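Local coordinates for protein transcriptional regulator, HTH_3 family (Vibrio cholerae, PDB 1Y9Q) that is probably a DNA-binding transcription regulator, joining a helix-turn-helix region to a zinc-binding cupin domain, with D-methionine bound beside the metal, at residues K38-L41 / G42-R46; I53-L56 / W57-S61. One frame throughout, in Å; residues are numbered along the deposited sequence.

Contact 1 (K38-L41 / G42-R46)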
ATOM      1  N   LYS A  38      18.846   2.608  -3.035  1.00 19.68           N
ATOM      2  CA  LYS A  38      19.891   3.004  -3.967  1.00 21.72           C
ATOM      3  C   LYS A  38      20.348   1.768  -4.728  1.00 21.49           C
ATOM      4  O   LYS A  38      20.721   1.842  -5.902  1.00 20.27           O
ATOM      5  CB  LYS A  38      21.084   3.602  -3.217  1.00 23.95           C
ATOM      6  CG  LYS A  38      22.313   3.803  -4.093  1.00 28.14           C
ATOM      7  CD  LYS A  38      23.502   4.313  -3.289  1.00 31.37           C
ATOM      8  CE  LYS A  38      24.753   4.398  -4.157  1.00 34.80           C
ATOM      9  NZ  LYS A  38      25.940   4.871  -3.380  1.00 37.14           N
ATOM     10  N   ALA A  39      20.319   0.629  -4.046  1.00 20.55           N
ATOM     11  CA  ALA A  39      20.731  -0.624  -4.658  1.00 21.74           C
ATOM     12  C   ALA A  39      19.836  -0.949  -5.848  1.00 19.39           C
ATOM     13  O   ALA A  39      20.324  -1.254  -6.935  1.00 18.40           O
ATOM     14  CB  ALA A  39      20.679  -1.751  -3.630  1.00 21.85           C
HETATM   15  N   MSE A  40      18.524  -0.879  -5.646  1.00 19.63           N
HETATM   16  CA  MSE A  40      17.592  -1.177  -6.724  1.00 18.96           C
HETATM   17  C   MSE A  40      17.720  -0.169  -7.860  1.00 17.36           C
HETATM   18  O   MSE A  40      17.696  -0.546  -9.032  1.00 15.41           O
HETATM   19  CB  MSE A  40      16.155  -1.196  -6.205  1.00 22.59           C
HETATM   20  CG  MSE A  40      15.146  -1.611  -7.259  1.00 29.31           C
HETATM   21 SE   MSE A  40      13.394  -1.901  -6.500  1.00 43.68          SE
HETATM   22  CE  MSE A  40      13.870  -3.299  -5.234  1.00 34.55           C
ATOM     23  N   LEU A  41      17.853   1.110  -7.517  1.00 16.14           N
ATOM     24  CA  LEU A  41      18.001   2.152  -8.532  1.00 15.96           C
ATOM     25  C   LEU A  41      19.234   1.883  -9.398  1.00 16.49           C
ATOM     26  O   LEU A  41      19.209   2.086 -10.612  1.00 16.49           O
ATOM     27  CB  LEU A  41      18.119   3.530  -7.872  1.00 14.51           C
ATOM     28  CG  LEU A  41      16.869   4.044  -7.139  1.00 12.36           C
ATOM     29  CD1 LEU A  41      17.202   5.322  -6.382  1.00 12.89           C
ATOM     30  CD2 LEU A  41      15.755   4.302  -8.136  1.00 13.39           C
ATOM     31  N   GLY A  42      20.310   1.420  -8.768  1.00 16.26           N
ATOM     32  CA  GLY A  42      21.521   1.117  -9.512  1.00 17.71           C
ATOM     33  C   GLY A  42      21.287  -0.036 -10.473  1.00 18.11           C
ATOM     34  O   GLY A  42      21.710   0.008 -11.629  1.00 18.41           O
ATOM     35  N   GLN A  43      20.603  -1.071  -9.992  1.00 18.29           N
ATOM     36  CA  GLN A  43      20.303  -2.242 -10.810  1.00 18.49           C
ATOM     37  C   GLN A  43      19.417  -1.869 -11.997  1.00 16.59           C
ATOM     38  O   GLN A  43      19.591  -2.386 -13.100  1.00 17.82           O
ATOM     39  CB  GLN A  43      19.603  -3.314  -9.970  1.00 21.28           C
ATOM     40  CG  GLN A  43      20.417  -3.801  -8.773  1.00 26.97           C
ATOM     41  CD  GLN A  43      19.696  -4.865  -7.960  1.00 30.23           C
ATOM     42  OE1 GLN A  43      18.564  -4.669  -7.519  1.00 30.62           O
ATOM     43  NE2 GLN A  43      20.357  -5.999  -7.749  1.00 33.70           N
ATOM     44  N   ILE A  44      18.456  -0.977 -11.771  1.00 15.33           N
ATOM     45  CA  ILE A  44      17.565  -0.561 -12.844  1.00 14.36           C
ATOM     46  C   ILE A  44      18.337   0.172 -13.934  1.00 13.96           C
ATOM     47  O   ILE A  44      18.155  -0.099 -15.123  1.00 15.42           O
ATOM     48  CB  ILE A  44      16.436   0.362 -12.320  1.00 11.95           C
ATOM     49  CG1 ILE A  44      15.506  -0.431 -11.397  1.00 13.07           C
ATOM     50  CG2 ILE A  44      15.647   0.940 -13.492  1.00 10.07           C
ATOM     51  CD1 ILE A  44      14.448   0.418 -10.693  1.00 13.79           C
ATOM     52  N   GLU A  45      19.195   1.103 -13.534  1.00 16.53           N
ATOM     53  CA  GLU A  45      19.971   1.858 -14.507  1.00 16.92           C
ATOM     54  C   GLU A  45      20.971   0.979 -15.258  1.00 17.92           C
ATOM     55  O   GLU A  45      21.390   1.324 -16.360  1.00 15.62           O
ATOM     56  CB  GLU A  45      20.707   3.026 -13.838  1.00 17.57           C
ATOM     57  CG  GLU A  45      19.789   4.076 -13.223  1.00 18.89           C
ATOM     58  CD  GLU A  45      20.505   5.394 -12.934  1.00 20.50           C
ATOM     59  OE1 GLU A  45      21.751   5.392 -12.826  1.00 19.41           O
ATOM     60  OE2 GLU A  45      19.817   6.432 -12.809  1.00 19.85           O
ATOM     61  N   ARG A  46      21.350  -0.155 -14.672  1.00 19.32           N
ATOM     62  CA  ARG A  46      22.288  -1.062 -15.337  1.00 20.45           C
ATOM     63  C   ARG A  46      21.561  -2.119 -16.163  1.00 22.06           C
ATOM     64  O   ARG A  46      22.195  -2.947 -16.820  1.00 22.07           O
ATOM     65  CB  ARG A  46      23.192  -1.762 -14.318  1.00 22.12           C
ATOM     66  CG  ARG A  46      24.272  -0.876 -13.724  1.00 25.28           C
ATOM     67  CD  ARG A  46      25.348  -1.717 -13.052  1.00 28.11           C
ATOM     68  NE  ARG A  46      24.831  -2.482 -11.921  1.00 27.86           N
ATOM     69  CZ  ARG A  46      24.505  -1.951 -10.748  1.00 30.22           C
ATOM     70  NH1 ARG A  46      24.647  -0.648 -10.546  1.00 30.36           N
ATOM     71  NH2 ARG A  46      24.033  -2.720  -9.776  1.00 30.77           N
TER
HETATM   72  O   HOH W   1      23.131  -1.367  -7.423  1.00 31.23           O

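Contact 2 (I53-L56 / W57-S61). With MED (D-methionine), chain C.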
ATOM      1  N   ILE A  53       5.292  -1.570 -12.525  1.00 18.10           N
ATOM      2  CA  ILE A  53       4.610  -0.319 -12.802  1.00 18.25           C
ATOM      3  C   ILE A  53       4.564   0.493 -11.512  1.00 16.22           C
ATOM      4  O   ILE A  53       4.712   1.715 -11.528  1.00 16.79           O
ATOM      5  CB  ILE A  53       3.170  -0.574 -13.300  1.00 19.63           C
ATOM      6  CG1 ILE A  53       3.218  -1.237 -14.681  1.00 20.52           C
ATOM      7  CG2 ILE A  53       2.386   0.743 -13.336  1.00 20.90           C
ATOM      8  CD1 ILE A  53       1.851  -1.548 -15.285  1.00 23.24           C
ATOM      9  N   ALA A  54       4.378  -0.191 -10.388  1.00 15.00           N
ATOM     10  CA  ALA A  54       4.307   0.496  -9.104  1.00 15.21           C
ATOM     11  C   ALA A  54       5.630   1.165  -8.742  1.00 15.44           C
ATOM     12  O   ALA A  54       5.648   2.265  -8.180  1.00 14.74           O
ATOM     13  CB  ALA A  54       3.888  -0.477  -8.008  1.00 16.20           C
ATOM     14  N   THR A  55       6.738   0.506  -9.062  1.00 15.70           N
ATOM     15  CA  THR A  55       8.049   1.066  -8.757  1.00 15.60           C
ATOM     16  C   THR A  55       8.304   2.283  -9.645  1.00 15.66           C
ATOM     17  O   THR A  55       8.854   3.291  -9.191  1.00 14.41           O
ATOM     18  CB  THR A  55       9.160   0.017  -8.956  1.00 17.33           C
ATOM     19  OG1 THR A  55       8.998  -1.030  -7.991  1.00 17.34           O
ATOM     20  CG2 THR A  55      10.533   0.650  -8.763  1.00 17.46           C
ATOM     21  N   LEU A  56       7.896   2.184 -10.911  1.00 15.73           N
ATOM     22  CA  LEU A  56       8.049   3.289 -11.854  1.00 17.16           C
ATOM     23  C   LEU A  56       7.347   4.538 -11.328  1.00 15.76           C
ATOM     24  O   LEU A  56       7.906   5.634 -11.369  1.00 14.25           O
ATOM     25  CB  LEU A  56       7.454   2.933 -13.219  1.00 19.89           C
ATOM     26  CG  LEU A  56       8.363   2.285 -14.261  1.00 22.68           C
ATOM     27  CD1 LEU A  56       8.953   1.015 -13.705  1.00 25.87           C
ATOM     28  CD2 LEU A  56       7.569   2.004 -15.525  1.00 22.23           C
ATOM     29  N   TRP A  57       6.116   4.382 -10.851  1.00 15.28           N
ATOM     30  CA  TRP A  57       5.381   5.528 -10.323  1.00 13.91           C
ATOM     31  C   TRP A  57       6.078   6.071  -9.081  1.00 14.43           C
ATOM     32  O   TRP A  57       6.122   7.280  -8.854  1.00 15.40           O
ATOM     33  CB  TRP A  57       3.938   5.148  -9.978  1.00 16.30           C
ATOM     34  CG  TRP A  57       3.020   5.178 -11.161  1.00 15.97           C
ATOM     35  CD1 TRP A  57       2.685   4.130 -11.972  1.00 15.71           C
ATOM     36  CD2 TRP A  57       2.361   6.330 -11.698  1.00 15.16           C
ATOM     37  NE1 TRP A  57       1.859   4.559 -12.982  1.00 18.38           N
ATOM     38  CE2 TRP A  57       1.646   5.906 -12.839  1.00 17.00           C
ATOM     39  CE3 TRP A  57       2.306   7.678 -11.327  1.00 13.35           C
ATOM     40  CZ2 TRP A  57       0.884   6.787 -13.614  1.00 16.85           C
ATOM     41  CZ3 TRP A  57       1.548   8.553 -12.095  1.00 13.76           C
ATOM     42  CH2 TRP A  57       0.847   8.103 -13.227  1.00 15.30           C
ATOM     43  N   LYS A  58       6.629   5.171  -8.280  1.00 14.28           N
ATOM     44  CA  LYS A  58       7.319   5.577  -7.072  1.00 15.08           C
ATOM     45  C   LYS A  58       8.516   6.457  -7.432  1.00 13.71           C
ATOM     46  O   LYS A  58       8.752   7.490  -6.805  1.00 13.58           O
ATOM     47  CB  LYS A  58       7.765   4.337  -6.302  1.00 19.06           C
ATOM     48  CG  LYS A  58       8.144   4.601  -4.870  1.00 22.96           C
ATOM     49  CD  LYS A  58       8.201   3.301  -4.085  1.00 25.62           C
ATOM     50  CE  LYS A  58       8.592   3.557  -2.651  1.00 26.35           C
ATOM     51  NZ  LYS A  58       8.677   2.293  -1.880  1.00 29.14           N
ATOM     52  N   ILE A  59       9.262   6.048  -8.451  1.00 12.60           N
ATOM     53  CA  ILE A  59      10.433   6.797  -8.892  1.00 12.79           C
ATOM     54  C   ILE A  59      10.028   8.127  -9.517  1.00 12.46           C
ATOM     55  O   ILE A  59      10.583   9.175  -9.174  1.00 11.71           O
ATOM     56  CB  ILE A  59      11.258   5.976  -9.908  1.00 13.30           C
ATOM     57  CG1 ILE A  59      11.812   4.722  -9.221  1.00 13.53           C
ATOM     58  CG2 ILE A  59      12.394   6.827 -10.476  1.00 15.34           C
ATOM     59  CD1 ILE A  59      12.496   3.743 -10.164  1.00 13.10           C
ATOM     60  N   ALA A  60       9.063   8.087 -10.436  1.00 11.59           N
ATOM     61  CA  ALA A  60       8.591   9.308 -11.086  1.00 12.25           C
ATOM     62  C   ALA A  60       8.132  10.312 -10.032  1.00 11.32           C
ATOM     63  O   ALA A  60       8.458  11.501 -10.101  1.00 13.18           O
ATOM     64  CB  ALA A  60       7.439   8.986 -12.046  1.00 12.24           C
ATOM     65  N   SER A  61       7.389   9.829  -9.042  1.00 14.49           N
ATOM     66  CA  SER A  61       6.884  10.697  -7.984  1.00 15.53           C
ATOM     67  C   SER A  61       8.016  11.408  -7.245  1.00 15.98           C
ATOM     68  O   SER A  61       7.945  12.611  -6.999  1.00 14.77           O
ATOM     69  CB  SER A  61       6.043   9.883  -6.997  1.00 17.61           C
ATOM     70  OG  SER A  61       4.893   9.347  -7.634  1.00 19.71           O
TER
HETATM   71  N   MED C 201      -2.010   5.947 -11.316  1.00 18.96           N
HETATM   72  CA  MED C 201      -1.375   4.671 -11.755  1.00 19.19           C
HETATM   73  C   MED C 201      -0.955   3.824 -10.547  1.00 18.93           C
HETATM   74  O   MED C 201      -1.138   4.189  -9.377  1.00 18.39           O
HETATM   75  CB  MED C 201      -2.361   3.906 -12.669  1.00 20.75           C
HETATM   76  CG  MED C 201      -1.956   2.579 -13.278  1.00 24.00           C
HETATM   77  SD  MED C 201      -0.639   2.968 -14.469  1.00 25.05           S
HETATM   78  CE  MED C 201      -1.459   3.944 -15.651  1.00 26.46           C
HETATM   79  OXT MED C 201      -0.406   2.739 -10.733  1.00 18.12           O

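Contact 1 (K38-L41 / G42-R46)
From Lys38 to Glu45 the backbone runs as regular alpha-helix, with Gly42 N, Gln43 N, Ile44 N and Glu45 N each bonded to the carbonyl oxygen four residues earlier; Ile44 N to Met40 O spans 2.9 Å at an N-H...O angle of 155°. Selenomethionine Met40 and Ile44, one turn apart, run at a slant to each other: CG of Met40 meets CD1 of Ile44 at 4.0 Å. With CG1 beside its own backbone N (chi1 -67°), Ile44 lays this branch back along the preceding turn, 3.2 Å from Met40 O. Gln43 does likewise, with CG 3.1 Å from Ala39 O. That carbonyl has a second donor in a water, 2.9 Å from Ala39 O, which in turn accepts from Arg46 NH2 at 2.9 Å, at the guanidinium edge. Gly42 O lies against one face of the guanidinium, displaced toward its rim, while Arg46 NE forms a salt bridge with Glu48. Glu45 pairs with Arg20 of helix 5-22, where Ile44 packs on Leu16, and the buried Leu41 packs on Ala31 of helix 27-34. Helix 38-45 follows helix 27-34 as the second helix of the helix-turn-helix, the one that in relatives usually enters the DNA major groove.

Contact 2 (I53-L56 / W57-S61)
The D-methionine pocket has part of its wall built by Ile53 and Trp57, one turn apart on helix 53-63. The two side chains run alongside each other in a common direction, with CG2 of Ile53 at the indole edge, in the ring plane, 3.7 Å from Trp57 CD1. The same edge atom, Trp57 CD1, is 3.2 Å from Ile53 O, the carbonyl that also accepts the Trp57 N-H. The ligand's CA sits over one indole face, displaced toward the rim and 3.4 Å from Trp57 CE2, while its sulfur lies off the NE1 side, nearer the ring plane. SD is 3.3 Å from Trp57 NE1 and 3.9 Å from Ile53 CG2, so both residues touch the thioether. Phe67 stacks on Trp57, and His122, a zinc ligand, also meets its ring. Although the helix belongs to the helix-turn-helix family region, its Trp57 reaches cupin strand 104-111, and Ile53 reaches strand 90-99. Trp57 O is gripped twice, by Ser61 N and by Ser61 OG at 2.7 Å, which approach from opposite faces of the carbonyl plane. Farther round the helix, OG1 of Thr55 lies beside the backbone N (chi1 -66°), which leaves CG2 to meet Ile59 CD1 at 3.9 Å. Thr55 OG1 bonds to Thr52 near the helix start, and the extended Lys58 carries its NZ to a salt bridge with Glu143 of the second subunit.

In the fold
Following helices 5-22 and 27-34, the chain passes through contact 1 on helix 38-45 and then, after a short connection, through contact 2 on helix 53-63. Both are local, each within a single helix, so neither closes a loop; they lie in series, without nesting or crossing, with centres about 13 Å apart. Ile59 joins them: its CD1 packs 3.9 Å from Leu41 CD2 and the same distance from Ile44 CD1. With Ile59 against helix 38-45 and the pocket residues against the cupin strands, helix 53-63 joins the helical region to the cupin domain. Both contacts also border the second subunit, through Met40 on its Asp142 and Thr55 on its Glu143.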